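Local coordinates for putative ABC transporter subunit, substrate-binding component (Rhodopseudomonas palustris, PDB 4EVQ), which binds 4-hydroxybenzoate as the substrate-binding component of a putative ABC transporter, and probably delivers such lignin-derived aromatic acids for uptake, at residues V157-A162 and I186-P191; E166-F171 and C209-F214; K221-Y226 and F240-V245. One frame throughout, in Å; residues are numbered along the deposited sequence.

Contact 1: residues V157-A162 and I186-P191. With PHB (p-hydroxybenzoic acid), chain H.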
loop_
_atom_site.group_PDB
_atom_site.type_symbol
_atom_site.label_atom_id
_atom_site.label_comp_id
_atom_site.label_asym_id
_atom_site.label_seq_id
_atom_site.Cartn_x
_atom_site.Cartn_y
_atom_site.Cartn_z
ATOM N N VAL A 157 -14.143 7.441 -9.205
ATOM C CA VAL A 157 -14.852 6.184 -9.075
ATOM C C VAL A 157 -13.997 5.234 -8.217
ATOM O O VAL A 157 -12.792 5.060 -8.469
ATOM C CB VAL A 157 -15.215 5.607 -10.456
ATOM C CG1 VAL A 157 -14.023 5.381 -11.299
ATOM C CG2 VAL A 157 -16.048 4.361 -10.312
ATOM N N THR A 158 -14.635 4.598 -7.259
ATOM C CA THR A 158 -13.906 3.711 -6.352
ATOM C C THR A 158 -14.894 2.829 -5.626
ATOM O O THR A 158 -16.100 2.929 -5.826
ATOM C CB THR A 158 -12.996 4.484 -5.365
ATOM O OG1 THR A 158 -12.133 3.558 -4.697
ATOM C CG2 THR A 158 -13.797 5.223 -4.338
ATOM N N TRP A 159 -14.362 1.960 -4.780
ATOM C CA TRP A 159 -15.159 1.124 -3.908
ATOM C C TRP A 159 -15.583 1.881 -2.646
ATOM O O TRP A 159 -14.835 2.729 -2.126
ATOM C CB TRP A 159 -14.367 -0.131 -3.502
ATOM C CG TRP A 159 -14.360 -1.225 -4.520
ATOM C CD1 TRP A 159 -15.439 -1.692 -5.217
ATOM C CD2 TRP A 159 -13.248 -2.017 -4.930
ATOM N NE1 TRP A 159 -15.072 -2.740 -5.992
ATOM C CE2 TRP A 159 -13.733 -2.980 -5.838
ATOM C CE3 TRP A 159 -11.904 -2.051 -4.573
ATOM C CZ2 TRP A 159 -12.907 -3.943 -6.426
ATOM C CZ3 TRP A 159 -11.108 -2.996 -5.119
ATOM C CH2 TRP A 159 -11.594 -3.919 -6.061
ATOM N N LYS A 160 -16.775 1.541 -2.160
ATOM C CA LYS A 160 -17.373 2.172 -1.005
ATOM C C LYS A 160 -16.844 1.527 0.300
ATOM O O LYS A 160 -17.501 0.732 0.961
ATOM C CB LYS A 160 -18.885 2.123 -1.082
ATOM C CG LYS A 160 -19.566 3.025 -0.033
ATOM C CD LYS A 160 -21.050 3.213 -0.202
ATOM C CE LYS A 160 -21.579 4.022 0.979
ATOM N NZ LYS A 160 -21.517 3.291 2.277
ATOM N N TYR A 161 -15.619 1.879 0.647
ATOM C CA TYR A 161 -15.074 1.533 1.942
ATOM C C TYR A 161 -13.987 2.562 2.249
ATOM O O TYR A 161 -13.645 3.375 1.399
ATOM C CB TYR A 161 -14.598 0.073 2.041
ATOM C CG TYR A 161 -13.199 -0.219 1.518
ATOM C CD1 TYR A 161 -12.980 -0.338 0.176
ATOM C CD2 TYR A 161 -12.114 -0.442 2.372
ATOM C CE1 TYR A 161 -11.727 -0.660 -0.323
ATOM C CE2 TYR A 161 -10.883 -0.750 1.886
ATOM C CZ TYR A 161 -10.677 -0.865 0.541
ATOM O OH TYR A 161 -9.452 -1.194 0.043
ATOM N N ALA A 162 -13.382 2.449 3.430
ATOM C CA ALA A 162 -12.491 3.497 3.944
ATOM C C ALA A 162 -11.392 3.898 2.994
ATOM O O ALA A 162 -11.088 5.066 2.877
ATOM C CB ALA A 162 -11.909 3.101 5.310
ATOM N N ILE A 186 -18.468 8.675 -7.817
ATOM C CA ILE A 186 -19.245 7.461 -7.997
ATOM C C ILE A 186 -18.601 6.369 -7.119
ATOM O O ILE A 186 -17.367 6.209 -7.093
ATOM C CB ILE A 186 -19.236 7.007 -9.483
ATOM C CG1 ILE A 186 -19.773 8.112 -10.403
ATOM C CG2 ILE A 186 -19.987 5.710 -9.672
ATOM C CD1 ILE A 186 -19.607 7.854 -11.876
ATOM N N THR A 187 -19.444 5.604 -6.435
ATOM C CA THR A 187 -18.967 4.472 -5.703
ATOM C C THR A 187 -19.657 3.183 -6.133
ATOM O O THR A 187 -20.787 3.174 -6.666
ATOM C CB THR A 187 -19.030 4.596 -4.181
ATOM O OG1 THR A 187 -20.376 4.681 -3.740
ATOM C CG2 THR A 187 -18.227 5.800 -3.703
ATOM N N ILE A 188 -18.939 2.118 -5.894
ATOM C CA ILE A 188 -19.303 0.772 -6.232
ATOM C C ILE A 188 -19.211 -0.006 -4.912
ATOM O O ILE A 188 -18.228 0.167 -4.153
ATOM C CB ILE A 188 -18.179 0.208 -7.254
ATOM C CG1 ILE A 188 -18.098 1.074 -8.510
ATOM C CG2 ILE A 188 -18.436 -1.181 -7.623
ATOM C CD1 ILE A 188 -19.333 1.013 -9.406
ATOM N N ALA A 189 -20.150 -0.903 -4.591
ATOM C CA ALA A 189 -20.024 -1.695 -3.368
ATOM C C ALA A 189 -18.773 -2.581 -3.423
ATOM O O ALA A 189 -18.484 -3.143 -4.460
ATOM C CB ALA A 189 -21.246 -2.612 -3.262
ATOM N N PHE A 190 -18.045 -2.731 -2.317
ATOM C CA PHE A 190 -16.817 -3.535 -2.300
ATOM C C PHE A 190 -17.174 -5.015 -2.101
ATOM O O PHE A 190 -17.946 -5.341 -1.210
ATOM C CB PHE A 190 -15.935 -3.101 -1.121
ATOM C CG PHE A 190 -14.687 -3.902 -0.985
ATOM C CD1 PHE A 190 -13.600 -3.653 -1.762
ATOM C CD2 PHE A 190 -14.594 -4.916 -0.054
ATOM C CE1 PHE A 190 -12.472 -4.373 -1.666
ATOM C CE2 PHE A 190 -13.427 -5.637 0.081
ATOM C CZ PHE A 190 -12.357 -5.362 -0.730
ATOM N N PRO A 191 -16.602 -5.920 -2.899
ATOM C CA PRO A 191 -15.682 -5.783 -4.025
ATOM C C PRO A 191 -16.377 -6.054 -5.368
ATOM O O PRO A 191 -15.875 -6.829 -6.172
ATOM C CB PRO A 191 -14.696 -6.866 -3.738
ATOM C CG PRO A 191 -15.549 -7.977 -3.182
ATOM C CD PRO A 191 -16.657 -7.317 -2.415
HETATM C "C1'" PHB H . -6.547 -0.380 1.637
HETATM O "O1'" PHB H . -7.658 -0.881 1.923
HETATM O "O2'" PHB H . -5.913 0.409 2.442
HETATM C C1 PHB H . -5.867 -0.662 0.356
HETATM C C2 PHB H . -6.168 -1.838 -0.332
HETATM C C3 PHB H . -5.548 -2.101 -1.543
HETATM C C4 PHB H . -4.669 -1.206 -2.058
HETATM C C5 PHB H . -4.337 -0.045 -1.384
HETATM C C6 PHB H . -4.953 0.206 -0.194
HETATM O O4 PHB H . -4.060 -1.441 -3.235
HETATM O O HOH W 1 -18.910 -1.512 0.173
#
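W159 and F190 meet in an edge-to-face pair. The CD1 edge of F190 points at the face of the indole, 3.6 Å from W159 CD2, and the planes stand at 89°. F190 CA lies over the five-membered ring of W159 as a CH-pi contact. With CG anti to its backbone N (chi1 178°), F190 also reaches Y161. There its CD1 is 3.8 Å from Y161 CE1, with the two rings oblique. Y161 OH donates a hydrogen bond of 2.6 Å to O1' of the bound p-hydroxybenzoic acid. It also bonds to the hydroxyl of Y29, and H91 stacks on the Y161 ring.

The rings sit at the ends of parallel strands 153-159 and 181-188. The amide of T158 bonds to I186 O, that of I188 to T158 O, and K160 N to I188 O at 2.8 Å. Beyond the last bond, a water joins K160 O to F190 N. W159 NE1 donates a hydrogen bond to D192 O.

With helix 162-177, the strands form a beta-alpha-beta unit. A phenolic O-H is thus one of several partners of the ligand, whose acid group is probably ionised. The W159, Y161 and F190 cluster probably fixes the Y161 ring.

Contact 2: residues E166-F171 and C209-F214. With PHB (p-hydroxybenzoic acid), chain H.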
loop_
_atom_site.group_PDB
_atom_site.type_symbol
_atom_site.label_atom_id
_atom_site.label_comp_id
_atom_site.label_asym_id
_atom_site.label_seq_id
_atom_site.Cartn_x
_atom_site.Cartn_y
_atom_site.Cartn_z
ATOM N N GLU A 166 -11.042 7.592 1.539
ATOM C CA GLU A 166 -9.944 8.461 1.945
ATOM C C GLU A 166 -9.045 8.882 0.803
ATOM O O GLU A 166 -8.501 9.981 0.809
ATOM C CB GLU A 166 -9.114 7.755 3.015
ATOM C CG GLU A 166 -9.817 7.693 4.373
ATOM C CD GLU A 166 -9.075 6.906 5.454
ATOM O OE1 GLU A 166 -7.948 6.449 5.215
ATOM O OE2 GLU A 166 -9.614 6.805 6.568
HETATM N N MSE A 167 -8.782 7.975 -0.133
HETATM C CA MSE A 167 -7.999 8.349 -1.291
HETATM C C MSE A 167 -8.748 9.327 -2.193
HETATM O O MSE A 167 -8.124 10.214 -2.790
HETATM C CB MSE A 167 -7.564 7.129 -2.072
HETATM C CG MSE A 167 -6.458 6.352 -1.402
HETATM SE SE MSE A 167 -5.656 4.997 -2.494
HETATM C CE MSE A 167 -6.133 3.491 -1.484
ATOM N N VAL A 168 -10.067 9.208 -2.294
ATOM C CA VAL A 168 -10.840 10.200 -3.048
ATOM C C VAL A 168 -10.831 11.510 -2.291
ATOM O O VAL A 168 -10.711 12.588 -2.887
ATOM C CB VAL A 168 -12.266 9.677 -3.325
ATOM C CG1 VAL A 168 -13.211 10.809 -3.691
ATOM C CG2 VAL A 168 -12.272 8.635 -4.422
ATOM N N SER A 169 -10.957 11.477 -0.976
ATOM C CA SER A 169 -10.953 12.723 -0.185
ATOM C C SER A 169 -9.654 13.504 -0.360
ATOM O O SER A 169 -9.676 14.700 -0.583
ATOM C CB SER A 169 -11.211 12.391 1.268
ATOM O OG SER A 169 -11.219 13.552 2.069
ATOM N N GLY A 170 -8.519 12.820 -0.325
ATOM C CA GLY A 170 -7.240 13.489 -0.525
ATOM C C GLY A 170 -7.119 14.070 -1.913
ATOM O O GLY A 170 -6.664 15.202 -2.104
ATOM N N PHE A 171 -7.499 13.299 -2.916
ATOM C CA PHE A 171 -7.502 13.778 -4.268
ATOM C C PHE A 171 -8.353 15.050 -4.386
ATOM O O PHE A 171 -7.957 16.026 -5.015
ATOM C CB PHE A 171 -8.053 12.675 -5.199
ATOM C CG PHE A 171 -8.595 13.219 -6.502
ATOM C CD1 PHE A 171 -7.755 13.559 -7.531
ATOM C CD2 PHE A 171 -9.943 13.447 -6.641
ATOM C CE1 PHE A 171 -8.257 14.202 -8.674
ATOM C CE2 PHE A 171 -10.441 14.041 -7.793
ATOM C CZ PHE A 171 -9.569 14.412 -8.803
ATOM N N CYS A 209 -11.138 14.077 -17.145
ATOM C CA CYS A 209 -10.346 12.972 -16.586
ATOM C C CYS A 209 -11.212 12.192 -15.608
ATOM O O CYS A 209 -12.201 12.669 -15.073
ATOM C CB CYS A 209 -9.100 13.511 -15.842
ATOM S SG CYS A 209 -9.456 14.691 -14.510
ATOM N N VAL A 210 -10.732 10.982 -15.328
ATOM C CA VAL A 210 -11.299 10.098 -14.317
ATOM C C VAL A 210 -10.182 9.716 -13.353
ATOM O O VAL A 210 -9.070 9.386 -13.779
ATOM C CB VAL A 210 -11.913 8.852 -14.951
ATOM C CG1 VAL A 210 -12.333 7.853 -13.877
ATOM C CG2 VAL A 210 -13.117 9.231 -15.814
ATOM N N TYR A 211 -10.505 9.801 -12.070
ATOM C CA TYR A 211 -9.639 9.322 -10.991
ATOM C C TYR A 211 -10.278 8.072 -10.402
ATOM O O TYR A 211 -11.397 8.138 -9.915
ATOM C CB TYR A 211 -9.523 10.386 -9.907
ATOM C CG TYR A 211 -8.782 10.002 -8.637
ATOM C CD1 TYR A 211 -7.414 10.110 -8.566
ATOM C CD2 TYR A 211 -9.454 9.601 -7.500
ATOM C CE1 TYR A 211 -6.748 9.806 -7.397
ATOM C CE2 TYR A 211 -8.793 9.282 -6.321
ATOM C CZ TYR A 211 -7.458 9.416 -6.280
ATOM O OH TYR A 211 -6.767 9.157 -5.093
ATOM N N ALA A 212 -9.555 6.947 -10.430
ATOM C CA ALA A 212 -10.091 5.680 -9.944
ATOM C C ALA A 212 -9.137 5.023 -8.967
ATOM O O ALA A 212 -7.934 4.969 -9.187
ATOM C CB ALA A 212 -10.358 4.730 -11.112
ATOM N N PHE A 213 -9.736 4.482 -7.922
ATOM C CA PHE A 213 -9.015 3.569 -7.039
ATOM C C PHE A 213 -9.706 2.216 -7.053
ATOM O O PHE A 213 -10.861 2.078 -6.582
ATOM C CB PHE A 213 -8.831 4.038 -5.584
ATOM C CG PHE A 213 -8.400 2.891 -4.652
ATOM C CD1 PHE A 213 -7.186 2.286 -4.828
ATOM C CD2 PHE A 213 -9.257 2.373 -3.693
ATOM C CE1 PHE A 213 -6.808 1.185 -4.067
ATOM C CE2 PHE A 213 -8.881 1.240 -2.935
ATOM C CZ PHE A 213 -7.655 0.666 -3.142
ATOM N N PHE A 214 -8.992 1.245 -7.603
ATOM C CA PHE A 214 -9.314 -0.194 -7.486
ATOM C C PHE A 214 -7.946 -0.862 -7.395
ATOM O O PHE A 214 -6.903 -0.249 -7.670
ATOM C CB PHE A 214 -10.077 -0.717 -8.711
ATOM C CG PHE A 214 -11.421 -0.110 -8.856
ATOM C CD1 PHE A 214 -12.457 -0.478 -8.048
ATOM C CD2 PHE A 214 -11.643 0.903 -9.778
ATOM C CE1 PHE A 214 -13.669 0.138 -8.094
ATOM C CE2 PHE A 214 -12.834 1.527 -9.836
ATOM C CZ PHE A 214 -13.870 1.168 -9.016
HETATM C "C1'" PHB H . -6.547 -0.380 1.637
HETATM O "O1'" PHB H . -7.658 -0.881 1.923
HETATM O "O2'" PHB H . -5.913 0.409 2.442
HETATM C C1 PHB H . -5.867 -0.662 0.356
HETATM C C2 PHB H . -6.168 -1.838 -0.332
HETATM C C3 PHB H . -5.548 -2.101 -1.543
HETATM C C4 PHB H . -4.669 -1.206 -2.058
HETATM C C5 PHB H . -4.337 -0.045 -1.384
HETATM C C6 PHB H . -4.953 0.206 -0.194
HETATM O O4 PHB H . -4.060 -1.441 -3.235
#
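F171 and Y211 form an offset stack, with ring centres 4.2 Å apart and planes at 14°. The two side chains come from opposite directions and overlap ring on ring. F171 CG sits over the centre of the Y211 ring, while Y211 CG lies over the F171 ring toward its rim. Each CB joins in. F171 CB makes a CH-pi contact over the face of Y211, 3.5 Å from Y211 CZ, and Y211 CB does the same over the face of F171.

The F213 ring has the selenomethionine M167 over one face. A bend at chi3 (-117°) places M167 CE above the ring centre at 3.5 Å. M167 SE is 4.2 Å from the same centre of F213, a Met-aromatic contact. At the edge of F213, near its plane, comes the p-hydroxybenzoic acid ring, with F213 CZ 3.7 Å from C4 of the ligand. M167 CE also touches the ligand, 3.7 Å from its C6. One methyl group therefore packs against both rings.

Y211 OH gives a weak hydrogen bond of 2.9 Å to M167 O, which also accepts the helical bond from F171 N. V168 CG2 packs beside Y211 CE2. P238 also packs against M167.

Segment 166-171 of helix 162-177 runs at 149° to strand 209-213. This is a helix packed on the face of a mainly parallel sheet, as in the alpha/beta lobes of periplasmic binding proteins. M167 and F213 carry this packing to the ligand pocket.

Contact 3: residues K221-Y226 and F240-V245; sequences KFIKDY and FLTDGV. With PHB (p-hydroxybenzoic acid), chain H; SO4 (sulfate ion), chain F.
I223 and L241 bury the most surface here. I223 CD1 carries the contact from the helix side. It lies 3.5 Å from L241 O, 4.0 Å from V245 CG2 and 4.2 Å from T242 CG2. Its CG1 is anti to the carbonyl carbon (chi1 -71°), and chi2 of 168° extends the chain to put CD1 among these three residues. L241 turns its side chain to F222, with L241 CD1 4.3 Å from F222 CD2. The approach to that ring is oblique. The F222 ring also meets F214 and stands edge-to-face with F195, and L241 also touches L235.

No hydrogen bond links the two segments. Within the loop, V245 N bonds to T242 O.

F240, at the other end of the loop, belongs to the ligand pocket. C5 of p-hydroxybenzoic acid lies over the centre of one face of its ring, and F240 CB is 3.2 Å from the ligand's O4. An alanine at F240 would probably open a gap beside the ligand and leave C5 without the ring that faces it.

D243 in the loop is tied to R348 by a salt bridge, outside the contact itself. The join between helix 217-228 and the loop thus rests on apolar packing. It leaves the carbonyl oxygen of L241 buried with no partner in the model, probably at some energetic cost.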
loop_
_atom_site.group_PDB
_atom_site.type_symbol
_atom_site.label_atom_id
_atom_site.label_comp_id
_atom_site.label_asym_id
_atom_site.label_seq_id
_atom_site.Cartn_x
_atom_site.Cartn_y
_atom_site.Cartn_z
ATOM N N LYS A 221 -10.129 -5.707 -14.280
ATOM C CA LYS A 221 -11.411 -5.653 -14.935
ATOM C C LYS A 221 -11.817 -4.239 -15.216
ATOM O O LYS A 221 -12.330 -3.949 -16.303
ATOM C CB LYS A 221 -12.464 -6.416 -14.143
ATOM C CG LYS A 221 -13.786 -6.571 -14.929
ATOM C CD LYS A 221 -14.707 -7.474 -14.168
ATOM C CE LYS A 221 -15.968 -7.761 -15.003
ATOM N NZ LYS A 221 -16.724 -6.513 -15.227
ATOM N N PHE A 222 -11.582 -3.330 -14.301
ATOM C CA PHE A 222 -11.914 -1.926 -14.501
ATOM C C PHE A 222 -11.158 -1.396 -15.697
ATOM O O PHE A 222 -11.725 -0.698 -16.552
ATOM C CB PHE A 222 -11.624 -1.082 -13.253
ATOM C CG PHE A 222 -12.038 0.327 -13.426
ATOM C CD1 PHE A 222 -13.352 0.700 -13.240
ATOM C CD2 PHE A 222 -11.130 1.283 -13.812
ATOM C CE1 PHE A 222 -13.775 2.023 -13.478
ATOM C CE2 PHE A 222 -11.539 2.590 -14.045
ATOM C CZ PHE A 222 -12.843 2.958 -13.862
ATOM N N ILE A 223 -9.877 -1.656 -15.783
ATOM C CA ILE A 223 -9.051 -1.166 -16.889
ATOM C C ILE A 223 -9.590 -1.676 -18.214
ATOM O O ILE A 223 -9.716 -0.920 -19.170
ATOM C CB ILE A 223 -7.577 -1.598 -16.679
ATOM C CG1 ILE A 223 -6.967 -0.796 -15.526
ATOM C CG2 ILE A 223 -6.756 -1.483 -17.967
ATOM C CD1 ILE A 223 -5.673 -1.353 -15.081
ATOM N N LYS A 224 -9.897 -2.968 -18.277
ATOM C CA LYS A 224 -10.433 -3.587 -19.495
ATOM C C LYS A 224 -11.755 -2.951 -19.866
ATOM O O LYS A 224 -11.966 -2.544 -21.039
ATOM C CB LYS A 224 -10.585 -5.092 -19.271
ATOM C CG LYS A 224 -9.230 -5.793 -19.216
ATOM C CD LYS A 224 -9.246 -7.327 -19.240
ATOM C CE LYS A 224 -7.793 -7.821 -19.595
ATOM N NZ LYS A 224 -7.530 -9.292 -19.763
ATOM N N ASP A 225 -12.643 -2.814 -18.904
ATOM C CA ASP A 225 -13.979 -2.287 -19.166
ATOM C C ASP A 225 -13.878 -0.816 -19.572
ATOM O O ASP A 225 -14.593 -0.346 -20.481
ATOM C CB ASP A 225 -14.916 -2.441 -17.988
ATOM C CG ASP A 225 -15.279 -3.893 -17.688
ATOM O OD1 ASP A 225 -15.023 -4.763 -18.546
ATOM O OD2 ASP A 225 -15.829 -4.120 -16.580
ATOM N N TYR A 226 -13.037 -0.046 -18.906
ATOM C CA TYR A 226 -12.872 1.378 -19.198
ATOM C C TYR A 226 -12.406 1.572 -20.651
ATOM O O TYR A 226 -12.939 2.409 -21.377
ATOM C CB TYR A 226 -11.880 1.972 -18.200
ATOM C CG TYR A 226 -11.747 3.472 -18.256
ATOM C CD1 TYR A 226 -10.976 4.094 -19.225
ATOM C CD2 TYR A 226 -12.404 4.278 -17.350
ATOM C CE1 TYR A 226 -10.838 5.475 -19.236
ATOM C CE2 TYR A 226 -12.291 5.655 -17.371
ATOM C CZ TYR A 226 -11.501 6.244 -18.338
ATOM O OH TYR A 226 -11.363 7.613 -18.346
ATOM N N PHE A 240 -1.916 1.791 -7.249
ATOM C CA PHE A 240 -2.582 0.521 -6.988
ATOM C C PHE A 240 -3.486 0.116 -8.144
ATOM O O PHE A 240 -3.789 -1.064 -8.311
ATOM C CB PHE A 240 -3.383 0.577 -5.682
ATOM C CG PHE A 240 -2.666 1.277 -4.585
ATOM C CD1 PHE A 240 -1.504 0.742 -4.074
ATOM C CD2 PHE A 240 -3.096 2.514 -4.135
ATOM C CE1 PHE A 240 -0.800 1.427 -3.110
ATOM C CE2 PHE A 240 -2.348 3.212 -3.176
ATOM C CZ PHE A 240 -1.215 2.671 -2.684
ATOM N N LEU A 241 -3.956 1.099 -8.916
ATOM C CA LEU A 241 -4.879 0.840 -10.034
ATOM C C LEU A 241 -4.201 -0.025 -11.081
ATOM O O LEU A 241 -4.883 -0.777 -11.748
ATOM C CB LEU A 241 -5.263 2.187 -10.631
ATOM C CG LEU A 241 -6.217 2.144 -11.817
ATOM C CD1 LEU A 241 -7.554 1.542 -11.433
ATOM C CD2 LEU A 241 -6.394 3.555 -12.401
ATOM N N THR A 242 -2.878 0.069 -11.257
ATOM C CA THR A 242 -2.179 -0.699 -12.269
ATOM C C THR A 242 -1.196 -1.735 -11.750
ATOM O O THR A 242 -0.835 -2.662 -12.480
ATOM C CB THR A 242 -1.475 0.236 -13.282
ATOM O OG1 THR A 242 -0.497 1.062 -12.609
ATOM C CG2 THR A 242 -2.464 1.154 -13.952
ATOM N N ASP A 243 -0.726 -1.578 -10.500
ATOM C CA ASP A 243 0.310 -2.487 -10.047
ATOM C C ASP A 243 -0.170 -3.936 -9.937
ATOM O O ASP A 243 -1.181 -4.219 -9.325
ATOM C CB ASP A 243 0.910 -2.025 -8.714
ATOM C CG ASP A 243 2.223 -1.276 -8.896
ATOM O OD1 ASP A 243 2.282 -0.361 -9.750
ATOM O OD2 ASP A 243 3.221 -1.595 -8.177
ATOM N N GLY A 244 0.574 -4.829 -10.571
ATOM C CA GLY A 244 0.273 -6.237 -10.581
ATOM C C GLY A 244 -0.593 -6.729 -11.708
ATOM O O GLY A 244 -0.728 -7.936 -11.844
ATOM N N VAL A 245 -1.198 -5.820 -12.471
ATOM C CA VAL A 245 -2.170 -6.196 -13.510
ATOM C C VAL A 245 -1.735 -5.704 -14.864
ATOM O O VAL A 245 -2.501 -5.839 -15.821
ATOM C CB VAL A 245 -3.589 -5.737 -13.175
ATOM C CG1 VAL A 245 -4.093 -6.417 -11.870
ATOM C CG2 VAL A 245 -3.741 -4.244 -13.136
HETATM C "C1'" PHB H . -6.547 -0.380 1.637
HETATM O "O1'" PHB H . -7.658 -0.881 1.923
HETATM O "O2'" PHB H . -5.913 0.409 2.442
HETATM C C1 PHB H . -5.867 -0.662 0.356
HETATM C C2 PHB H . -6.168 -1.838 -0.332
HETATM C C3 PHB H . -5.548 -2.101 -1.543
HETATM C C4 PHB H . -4.669 -1.206 -2.058
HETATM C C5 PHB H . -4.337 -0.045 -1.384
HETATM C C6 PHB H . -4.953 0.206 -0.194
HETATM O O4 PHB H . -4.060 -1.441 -3.235
HETATM S S SO4 F . -11.091 -9.165 -22.206
HETATM O O1 SO4 F . -11.750 -9.935 -23.259
HETATM O O2 SO4 F . -11.845 -9.200 -20.957
HETATM O O3 SO4 F . -10.999 -7.756 -22.604
HETATM O O4 SO4 F . -9.721 -9.637 -21.969
#

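From the N terminus, strand 153-159 comes first, and contact 1 closes the loop through helix 162-177 to strand 181-188. Contact 2 starts on that helix and closes on strand 209-213, so contacts 1 and 2 cross along the chain. Contact 3 follows in series and closes the short loop through strand 235-238, tying helix 217-228 to the segment after that strand. Contacts 1 and 2 share one sheet, in which strands 153-159 and 209-213 are neighbours. T158 OG1 probably bonds to F213 O between them. F222 links contact 3 to both others, packing on V157 and F214. M167 meets F240 between contacts 2 and 3. All three reach p-hydroxybenzoic acid.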